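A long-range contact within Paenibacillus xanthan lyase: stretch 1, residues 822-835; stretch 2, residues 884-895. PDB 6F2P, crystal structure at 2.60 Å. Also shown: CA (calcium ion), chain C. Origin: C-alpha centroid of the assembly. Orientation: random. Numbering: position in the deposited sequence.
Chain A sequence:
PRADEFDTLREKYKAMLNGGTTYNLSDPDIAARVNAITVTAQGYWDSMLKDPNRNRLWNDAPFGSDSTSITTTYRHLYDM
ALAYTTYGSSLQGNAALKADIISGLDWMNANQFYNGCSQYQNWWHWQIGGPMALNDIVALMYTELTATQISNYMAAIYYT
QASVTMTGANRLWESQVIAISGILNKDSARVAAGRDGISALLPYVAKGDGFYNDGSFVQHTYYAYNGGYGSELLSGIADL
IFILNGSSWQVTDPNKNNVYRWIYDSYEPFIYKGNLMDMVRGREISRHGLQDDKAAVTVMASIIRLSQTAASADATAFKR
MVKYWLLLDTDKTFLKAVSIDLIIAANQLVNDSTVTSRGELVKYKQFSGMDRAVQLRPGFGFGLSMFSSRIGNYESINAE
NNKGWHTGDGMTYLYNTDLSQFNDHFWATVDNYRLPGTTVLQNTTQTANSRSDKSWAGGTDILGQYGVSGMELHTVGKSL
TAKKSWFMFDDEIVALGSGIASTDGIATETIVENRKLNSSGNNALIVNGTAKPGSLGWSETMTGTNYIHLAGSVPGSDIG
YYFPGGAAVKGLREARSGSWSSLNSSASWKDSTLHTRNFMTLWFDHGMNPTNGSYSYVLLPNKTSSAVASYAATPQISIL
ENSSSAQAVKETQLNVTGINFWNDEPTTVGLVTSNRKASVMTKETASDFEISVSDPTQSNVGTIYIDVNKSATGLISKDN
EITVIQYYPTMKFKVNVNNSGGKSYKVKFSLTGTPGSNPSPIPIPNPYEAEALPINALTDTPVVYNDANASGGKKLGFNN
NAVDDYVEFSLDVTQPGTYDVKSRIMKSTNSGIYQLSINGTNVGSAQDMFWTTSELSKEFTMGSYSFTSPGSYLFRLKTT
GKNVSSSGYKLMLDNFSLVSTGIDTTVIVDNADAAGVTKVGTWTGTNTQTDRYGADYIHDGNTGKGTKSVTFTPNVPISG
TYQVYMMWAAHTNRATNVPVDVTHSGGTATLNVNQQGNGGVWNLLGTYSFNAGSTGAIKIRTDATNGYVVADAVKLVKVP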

ATOM      1  N   LYS A 822      13.383  -9.958  32.472  1.00 24.71           N
ATOM      2  CA  LYS A 822      12.696 -11.001  33.225  1.00 25.02           C
ATOM      3  C   LYS A 822      11.405 -11.449  32.533  1.00 29.17           C
ATOM      4  O   LYS A 822      10.761 -10.680  31.815  1.00 28.09           O
ATOM      5  N   SER A 823      11.019 -12.697  32.751  1.00 26.40           N
ATOM      6  CA  SER A 823       9.739 -13.171  32.242  1.00 27.08           C
ATOM      7  C   SER A 823       9.006 -13.945  33.325  1.00 24.00           C
ATOM      8  O   SER A 823       9.626 -14.669  34.101  1.00 28.66           O
ATOM      9  N   ARG A 824       7.693 -13.765  33.395  1.00 24.49           N
ATOM     10  CA  ARG A 824       6.879 -14.495  34.360  1.00 29.01           C
ATOM     11  C   ARG A 824       6.245 -15.678  33.654  1.00 25.89           C
ATOM     12  O   ARG A 824       5.532 -15.511  32.670  1.00 27.98           O
ATOM     13  N   ILE A 825       6.534 -16.873  34.158  1.00 22.30           N
ATOM     14  CA  ILE A 825       6.109 -18.110  33.533  1.00 26.28           C
ATOM     15  C   ILE A 825       5.110 -18.842  34.431  1.00 34.55           C
ATOM     16  O   ILE A 825       5.368 -19.029  35.625  1.00 38.32           O
ATOM     17  N   MET A 826       3.972 -19.249  33.870  1.00 28.39           N
ATOM     18  CA  MET A 826       3.015 -20.056  34.622  1.00 28.97           C
ATOM     19  C   MET A 826       3.435 -21.525  34.593  1.00 36.37           C
ATOM     20  O   MET A 826       4.021 -21.998  33.608  1.00 28.04           O
ATOM     21  N   LYS A 827       3.149 -22.246  35.674  1.00 33.58           N
ATOM     22  CA  LYS A 827       3.483 -23.663  35.738  1.00 33.72           C
ATOM     23  C   LYS A 827       2.642 -24.451  34.742  1.00 36.48           C
ATOM     24  O   LYS A 827       1.436 -24.226  34.606  1.00 33.95           O
ATOM     25  N   SER A 828       3.290 -25.374  34.048  1.00 32.59           N
ATOM     26  CA  SER A 828       2.617 -26.224  33.085  1.00 34.49           C
ATOM     27  C   SER A 828       3.395 -27.524  33.021  1.00 39.26           C
ATOM     28  O   SER A 828       4.626 -27.513  33.002  1.00 38.88           O
ATOM     29  N   THR A 829       2.687 -28.648  32.996  1.00 38.87           N
ATOM     30  CA  THR A 829       3.350 -29.946  32.947  1.00 41.20           C
ATOM     31  C   THR A 829       4.053 -30.129  31.602  1.00 47.64           C
ATOM     32  O   THR A 829       4.874 -31.033  31.431  1.00 48.28           O
ATOM     33  N   ASN A 830       3.721 -29.250  30.657  1.00 47.41           N
ATOM     34  CA  ASN A 830       4.374 -29.187  29.358  1.00 40.19           C
ATOM     35  C   ASN A 830       5.164 -27.890  29.248  1.00 38.60           C
ATOM     36  O   ASN A 830       4.646 -26.887  28.760  1.00 35.68           O
ATOM     37  N   SER A 831       6.409 -27.916  29.722  1.00 43.58           N
ATOM     38  CA  SER A 831       7.290 -26.748  29.695  1.00 39.99           C
ATOM     39  C   SER A 831       8.676 -27.117  29.178  1.00 36.59           C
ATOM     40  O   SER A 831       9.390 -27.892  29.814  1.00 36.78           O
ATOM     41  N   GLY A 832       9.060 -26.551  28.038  1.00 31.56           N
ATOM     42  CA  GLY A 832      10.363 -26.836  27.459  1.00 31.72           C
ATOM     43  C   GLY A 832      11.487 -26.015  28.069  1.00 35.89           C
ATOM     44  O   GLY A 832      11.354 -25.471  29.170  1.00 32.30           O
ATOM     45  N   ILE A 833      12.605 -25.942  27.352  1.00 33.07           N
ATOM     46  CA  ILE A 833      13.744 -25.118  27.743  1.00 34.21           C
ATOM     47  C   ILE A 833      13.939 -24.031  26.698  1.00 32.14           C
ATOM     48  O   ILE A 833      14.124 -24.327  25.517  1.00 31.92           O
ATOM     49  N   TYR A 834      13.903 -22.774  27.129  1.00 31.51           N
ATOM     50  CA  TYR A 834      13.931 -21.661  26.187  1.00 29.06           C
ATOM     51  C   TYR A 834      15.185 -20.792  26.258  1.00 28.85           C
ATOM     52  O   TYR A 834      15.804 -20.657  27.314  1.00 36.89           O
ATOM     53  N   GLN A 835      15.561 -20.231  25.112  1.00 23.19           N
ATOM     54  CA  GLN A 835      16.665 -19.283  25.020  1.00 23.59           C
ATOM     55  C   GLN A 835      16.141 -17.961  24.483  1.00 27.03           C
ATOM     56  O   GLN A 835      15.573 -17.911  23.393  1.00 34.44           O
ATOM     57  N   VAL A 884      13.224 -33.961  31.025  1.00 49.70           N
ATOM     58  CA  VAL A 884      12.740 -35.324  30.826  1.00 49.37           C
ATOM     59  C   VAL A 884      11.346 -35.544  31.411  1.00 47.71           C
ATOM     60  O   VAL A 884      10.609 -36.426  30.971  1.00 46.67           O
ATOM     61  N   SER A 885      10.985 -34.735  32.399  1.00 50.04           N
ATOM     62  CA  SER A 885       9.695 -34.883  33.060  1.00 48.51           C
ATOM     63  C   SER A 885       8.614 -34.015  32.415  1.00 43.50           C
ATOM     64  O   SER A 885       7.476 -33.975  32.886  1.00 38.12           O
ATOM     65  N   SER A 886       8.965 -33.331  31.331  1.00 45.68           N
ATOM     66  CA  SER A 886       8.002 -32.486  30.627  1.00 44.66           C
ATOM     67  C   SER A 886       7.226 -33.254  29.547  1.00 45.53           C
ATOM     68  O   SER A 886       7.774 -34.151  28.901  1.00 41.78           O
ATOM     69  N   SER A 887       5.951 -32.896  29.371  1.00 48.24           N
ATOM     70  CA  SER A 887       5.093 -33.469  28.329  1.00 37.39           C
ATOM     71  C   SER A 887       5.690 -33.239  26.948  1.00 44.97           C
ATOM     72  O   SER A 887       5.584 -34.087  26.057  1.00 52.50           O
ATOM     73  N   GLY A 888       6.299 -32.069  26.775  1.00 41.04           N
ATOM     74  CA  GLY A 888       6.844 -31.663  25.496  1.00 37.38           C
ATOM     75  C   GLY A 888       7.638 -30.376  25.596  1.00 38.39           C
ATOM     76  O   GLY A 888       8.356 -30.148  26.570  1.00 40.00           O
ATOM     77  N   TYR A 889       7.491 -29.521  24.592  1.00 39.20           N
ATOM     78  CA  TYR A 889       8.335 -28.343  24.473  1.00 31.97           C
ATOM     79  C   TYR A 889       7.568 -27.035  24.648  1.00 29.50           C
ATOM     80  O   TYR A 889       8.104 -25.957  24.382  1.00 24.06           O
ATOM     81  N   LYS A 890       6.321 -27.122  25.098  1.00 33.23           N
ATOM     82  CA  LYS A 890       5.480 -25.931  25.199  1.00 31.44           C
ATOM     83  C   LYS A 890       5.880 -24.987  26.332  1.00 35.30           C
ATOM     84  O   LYS A 890       6.925 -25.155  26.970  1.00 34.58           O
ATOM     85  N   LEU A 891       5.045 -23.984  26.569  1.00 33.22           N
ATOM     86  CA  LEU A 891       5.364 -22.966  27.556  1.00 28.73           C
ATOM     87  C   LEU A 891       4.139 -22.113  27.830  1.00 32.31           C
ATOM     88  O   LEU A 891       3.339 -21.852  26.925  1.00 36.03           O
ATOM     89  N   MET A 892       3.985 -21.697  29.081  1.00 25.25           N
ATOM     90  CA  MET A 892       2.925 -20.771  29.457  1.00 28.13           C
ATOM     91  C   MET A 892       3.526 -19.415  29.829  1.00 34.46           C
ATOM     92  O   MET A 892       3.847 -19.166  30.995  1.00 37.38           O
ATOM     93  N   LEU A 893       3.676 -18.542  28.836  1.00 30.96           N
ATOM     94  CA  LEU A 893       4.286 -17.229  29.041  1.00 27.88           C
ATOM     95  C   LEU A 893       3.274 -16.189  29.538  1.00 27.16           C
ATOM     96  O   LEU A 893       2.250 -15.954  28.896  1.00 28.93           O
ATOM     97  N   ASP A 894       3.559 -15.564  30.675  1.00 21.44           N
ATOM     98  CA  ASP A 894       2.642 -14.571  31.229  1.00 26.12           C
ATOM     99  C   ASP A 894       3.022 -13.168  30.775  1.00 28.12           C
ATOM    100  O   ASP A 894       2.191 -12.449  30.222  1.00 28.10           O
ATOM    101  N   ASN A 895       4.275 -12.780  31.012  1.00 27.19           N
ATOM    102  CA  ASN A 895       4.734 -11.451  30.615  1.00 26.87           C
ATOM    103  C   ASN A 895       6.252 -11.295  30.584  1.00 24.43           C
ATOM    104  O   ASN A 895       6.991 -12.229  30.884  1.00 20.04           O
TER

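Side chains packed between two distant chain segments must fill the hollows that the backbones leave, and this pair in Paenibacillus xanthan lyase shows how shape and polarity share the task. The strand through Arg-824 and Ile-825 and the one through Leu-893 and Asn-895 pair antiparallel, with a beta bulge between Arg-824 and Ile-825. On the face carrying Ile-825 and Leu-893, the isoleucine (chi1 m, chi2 m) bends its end toward the other strand: Ile-825 CD1 lies 3.7 Å from Leu-893 CD1, and Ile-825 CG2 meets Leu-891 CD1 at 3.8 Å. Leu-891 (t, p) is a bump with two uses, because Leu-891 CD2 also sits over the face of the Tyr-834 ring, 3.7 Å from the centroid, in a CH-pi contact. The CA-to-CB bond of Tyr-834 points toward stretch 2, and chi1 is m; Tyr-834 OH reaches Tyr-889 O at 2.6 Å in a weak hydrogen bond.

Arg-824, extended with chi1 to chi3 all t, sends NH1 to Asp-894 OD2 in a 3.2 Å salt bridge. The Asp-894 carboxylate serves two charges, since Asp-894 OD1 also binds the calcium ion (CA) at 2.3 Å. Nearby, Met-826 and Met-892, both m at chi1 and chi2, abut CB to CB at 3.7 Å, and Ser-828 CB approaches Met-892 CG at 3.7 Å.

In the loops the knob is polar. Asn-830 (chi1 t) pushes its amide into the turn of stretch 2, where OD1 accepts a hydrogen bond from Lys-890 N at 2.9 Å. Ser-886 (t) points back, its OG accepting from Ser-831 N at 2.9 Å and donating to Gly-888 O at 2.9 Å. Gly-832 fits where bulk would not: an ideal CB would clash with Tyr-889 O at 2.8 Å. A water fills a remaining gap, donating to Met-826 O and Ser-831 OG and accepting from Met-892 N.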

ATOM      1  CB  LYS A 822      12.376 -10.509  34.642  1.00 25.86           C
ATOM      2  CG  LYS A 822      13.589 -10.053  35.435  1.00 33.33           C
ATOM      3  CD  LYS A 822      13.257  -9.776  36.903  1.00 33.69           C
ATOM      4  CE  LYS A 822      14.533  -9.681  37.734  1.00 34.94           C
ATOM      5  NZ  LYS A 822      14.296  -9.392  39.180  1.00 35.43           N
ATOM      6  CB  SER A 823       9.932 -14.043  31.000  1.00 26.69           C
ATOM      7  OG  SER A 823      10.634 -15.231  31.313  1.00 33.68           O
ATOM      8  CB  ARG A 824       5.810 -13.596  34.989  1.00 24.87           C
ATOM      9  CG  ARG A 824       5.029 -14.248  36.116  1.00 26.47           C
ATOM     10  CD  ARG A 824       4.048 -13.268  36.754  1.00 31.94           C
ATOM     11  NE  ARG A 824       3.763 -13.593  38.151  1.00 41.12           N
ATOM     12  CZ  ARG A 824       2.619 -14.114  38.585  1.00 41.78           C
ATOM     13  NH1 ARG A 824       1.635 -14.370  37.739  1.00 36.06           N
ATOM     14  NH2 ARG A 824       2.456 -14.373  39.875  1.00 46.97           N
ATOM     15  CB  ILE A 825       7.324 -19.035  33.282  1.00 29.21           C
ATOM     16  CG1 ILE A 825       8.389 -18.326  32.425  1.00 24.41           C
ATOM     17  CG2 ILE A 825       6.879 -20.372  32.695  1.00 27.78           C
ATOM     18  CD1 ILE A 825       7.865 -17.726  31.135  1.00 25.64           C
ATOM     19  CB  MET A 826       1.613 -19.894  34.047  1.00 27.77           C
ATOM     20  CG  MET A 826       1.149 -18.460  33.960  1.00 26.15           C
ATOM     21  SD  MET A 826       0.904 -17.756  35.592  1.00 38.64           S
ATOM     22  CE  MET A 826       2.249 -16.595  35.625  1.00 41.89           C
ATOM     23  CB  LYS A 827       3.276 -24.220  37.153  1.00 40.36           C
ATOM     24  CG  LYS A 827       3.668 -25.692  37.315  1.00 42.42           C
ATOM     25  CD  LYS A 827       3.372 -26.192  38.724  1.00 47.71           C
ATOM     26  CE  LYS A 827       3.609 -27.690  38.858  1.00 38.49           C
ATOM     27  NZ  LYS A 827       3.157 -28.166  40.197  1.00 45.96           N
ATOM     28  CB  SER A 828       2.586 -25.544  31.714  1.00 38.14           C
ATOM     29  OG  SER A 828       2.113 -26.409  30.693  1.00 39.43           O
ATOM     30  CB  THR A 829       2.366 -31.102  33.223  1.00 41.60           C
ATOM     31  OG1 THR A 829       1.205 -30.952  32.398  1.00 50.78           O
ATOM     32  CG2 THR A 829       1.933 -31.095  34.687  1.00 33.27           C
ATOM     33  CB  ASN A 830       3.325 -29.244  28.250  1.00 41.01           C
ATOM     34  CG  ASN A 830       3.917 -29.565  26.890  1.00 43.85           C
ATOM     35  OD1 ASN A 830       5.095 -29.305  26.632  1.00 41.34           O
ATOM     36  ND2 ASN A 830       3.096 -30.133  26.007  1.00 40.00           N
ATOM     37  CB  SER A 831       7.425 -26.145  31.096  1.00 37.83           C
ATOM     38  OG  SER A 831       6.179 -25.689  31.591  1.00 38.11           O
ATOM     39  CB  ILE A 833      15.051 -25.932  27.820  1.00 37.96           C
ATOM     40  CG1 ILE A 833      14.929 -27.057  28.850  1.00 33.63           C
ATOM     41  CG2 ILE A 833      16.227 -25.020  28.131  1.00 27.23           C
ATOM     42  CD1 ILE A 833      16.163 -27.903  28.957  1.00 27.43           C
ATOM     43  CB  TYR A 834      12.659 -20.826  26.329  1.00 25.49           C
ATOM     44  CG  TYR A 834      11.457 -21.508  25.714  1.00 29.13           C
ATOM     45  CD1 TYR A 834      10.728 -22.458  26.423  1.00 28.89           C
ATOM     46  CD2 TYR A 834      11.068 -21.221  24.412  1.00 29.44           C
ATOM     47  CE1 TYR A 834       9.635 -23.094  25.853  1.00 30.68           C
ATOM     48  CE2 TYR A 834       9.978 -21.855  23.832  1.00 32.59           C
ATOM     49  CZ  TYR A 834       9.269 -22.789  24.555  1.00 31.94           C
ATOM     50  OH  TYR A 834       8.188 -23.408  23.973  1.00 28.42           O
ATOM     51  CB  GLN A 835      17.757 -19.804  24.079  1.00 25.96           C
ATOM     52  CG  GLN A 835      18.815 -18.762  23.716  1.00 25.32           C
ATOM     53  CD  GLN A 835      19.830 -18.575  24.829  1.00 38.97           C
ATOM     54  OE1 GLN A 835      20.414 -19.550  25.308  1.00 36.61           O
ATOM     55  NE2 GLN A 835      20.032 -17.324  25.262  1.00 35.02           N
ATOM     56  CB  VAL A 884      13.701 -36.345  31.447  1.00 49.63           C
ATOM     57  CG1 VAL A 884      13.466 -37.728  30.846  1.00 32.58           C
ATOM     58  CG2 VAL A 884      15.142 -35.898  31.233  1.00 56.86           C
ATOM     59  CB  SER A 885       9.821 -34.555  34.548  1.00 45.47           C
ATOM     60  OG  SER A 885      11.025 -35.079  35.075  1.00 51.07           O
ATOM     61  CB  SER A 886       8.709 -31.281  30.012  1.00 42.67           C
ATOM     62  OG  SER A 886       7.786 -30.436  29.352  1.00 44.98           O
ATOM     63  CB  SER A 887       3.707 -32.812  28.347  1.00 34.95           C
ATOM     64  OG  SER A 887       3.010 -33.032  29.559  1.00 40.02           O
ATOM     65  CB  TYR A 889       9.025 -28.333  23.109  1.00 31.56           C
ATOM     66  CG  TYR A 889       9.923 -29.518  22.836  1.00 39.41           C
ATOM     67  CD1 TYR A 889       9.445 -30.646  22.171  1.00 38.96           C
ATOM     68  CD2 TYR A 889      11.258 -29.506  23.221  1.00 40.95           C
ATOM     69  CE1 TYR A 889      10.275 -31.731  21.898  1.00 34.40           C
ATOM     70  CE2 TYR A 889      12.095 -30.586  22.959  1.00 51.03           C
ATOM     71  CZ  TYR A 889      11.599 -31.695  22.300  1.00 49.45           C
ATOM     72  OH  TYR A 889      12.437 -32.759  22.049  1.00 40.32           O
ATOM     73  CB  LYS A 890       4.003 -26.317  25.294  1.00 33.46           C
ATOM     74  CG  LYS A 890       3.515 -27.076  24.068  1.00 37.88           C
ATOM     75  CD  LYS A 890       2.024 -27.366  24.126  1.00 35.41           C
ATOM     76  CE  LYS A 890       1.580 -28.116  22.879  1.00 31.49           C
ATOM     77  NZ  LYS A 890       0.100 -28.233  22.810  1.00 35.89           N
ATOM     78  CB  LEU A 891       6.505 -22.091  27.037  1.00 30.61           C
ATOM     79  CG  LEU A 891       7.031 -20.933  27.887  1.00 29.24           C
ATOM     80  CD1 LEU A 891       7.728 -21.443  29.144  1.00 32.96           C
ATOM     81  CD2 LEU A 891       7.978 -20.078  27.059  1.00 23.39           C
ATOM     82  CB  MET A 892       2.108 -21.329  30.628  1.00 31.43           C
ATOM     83  CG  MET A 892       1.161 -22.459  30.258  1.00 30.57           C
ATOM     84  SD  MET A 892      -0.218 -21.904  29.231  1.00 31.58           S
ATOM     85  CE  MET A 892      -0.653 -23.443  28.425  1.00 24.07           C
ATOM     86  CB  LEU A 893       4.941 -16.764  27.738  1.00 23.51           C
ATOM     87  CG  LEU A 893       5.620 -15.396  27.658  1.00 25.06           C
ATOM     88  CD1 LEU A 893       6.688 -15.232  28.730  1.00 24.16           C
ATOM     89  CD2 LEU A 893       6.225 -15.233  26.272  1.00 28.69           C
ATOM     90  CB  ASP A 894       2.584 -14.654  32.764  1.00 25.27           C
ATOM     91  CG  ASP A 894       1.497 -13.755  33.371  1.00 31.83           C
ATOM     92  OD1 ASP A 894       0.720 -13.141  32.601  1.00 28.73           O
ATOM     93  OD2 ASP A 894       1.406 -13.670  34.619  1.00 21.63           O
ATOM     94  CB  ASN A 895       4.100 -10.362  31.494  1.00 22.87           C
ATOM     95  CG  ASN A 895       4.519 -10.453  32.957  1.00 28.29           C
ATOM     96  OD1 ASN A 895       5.609 -10.919  33.285  1.00 28.18           O
ATOM     97  ND2 ASN A 895       3.647  -9.987  33.845  1.00 29.96           N
TER
HETATM   98 CA    CA C1102      -0.441 -11.921  31.089  1.00 24.30          CA
HETATM   99  O   HOH W   1       4.980 -23.071  31.010  1.00 37.89           O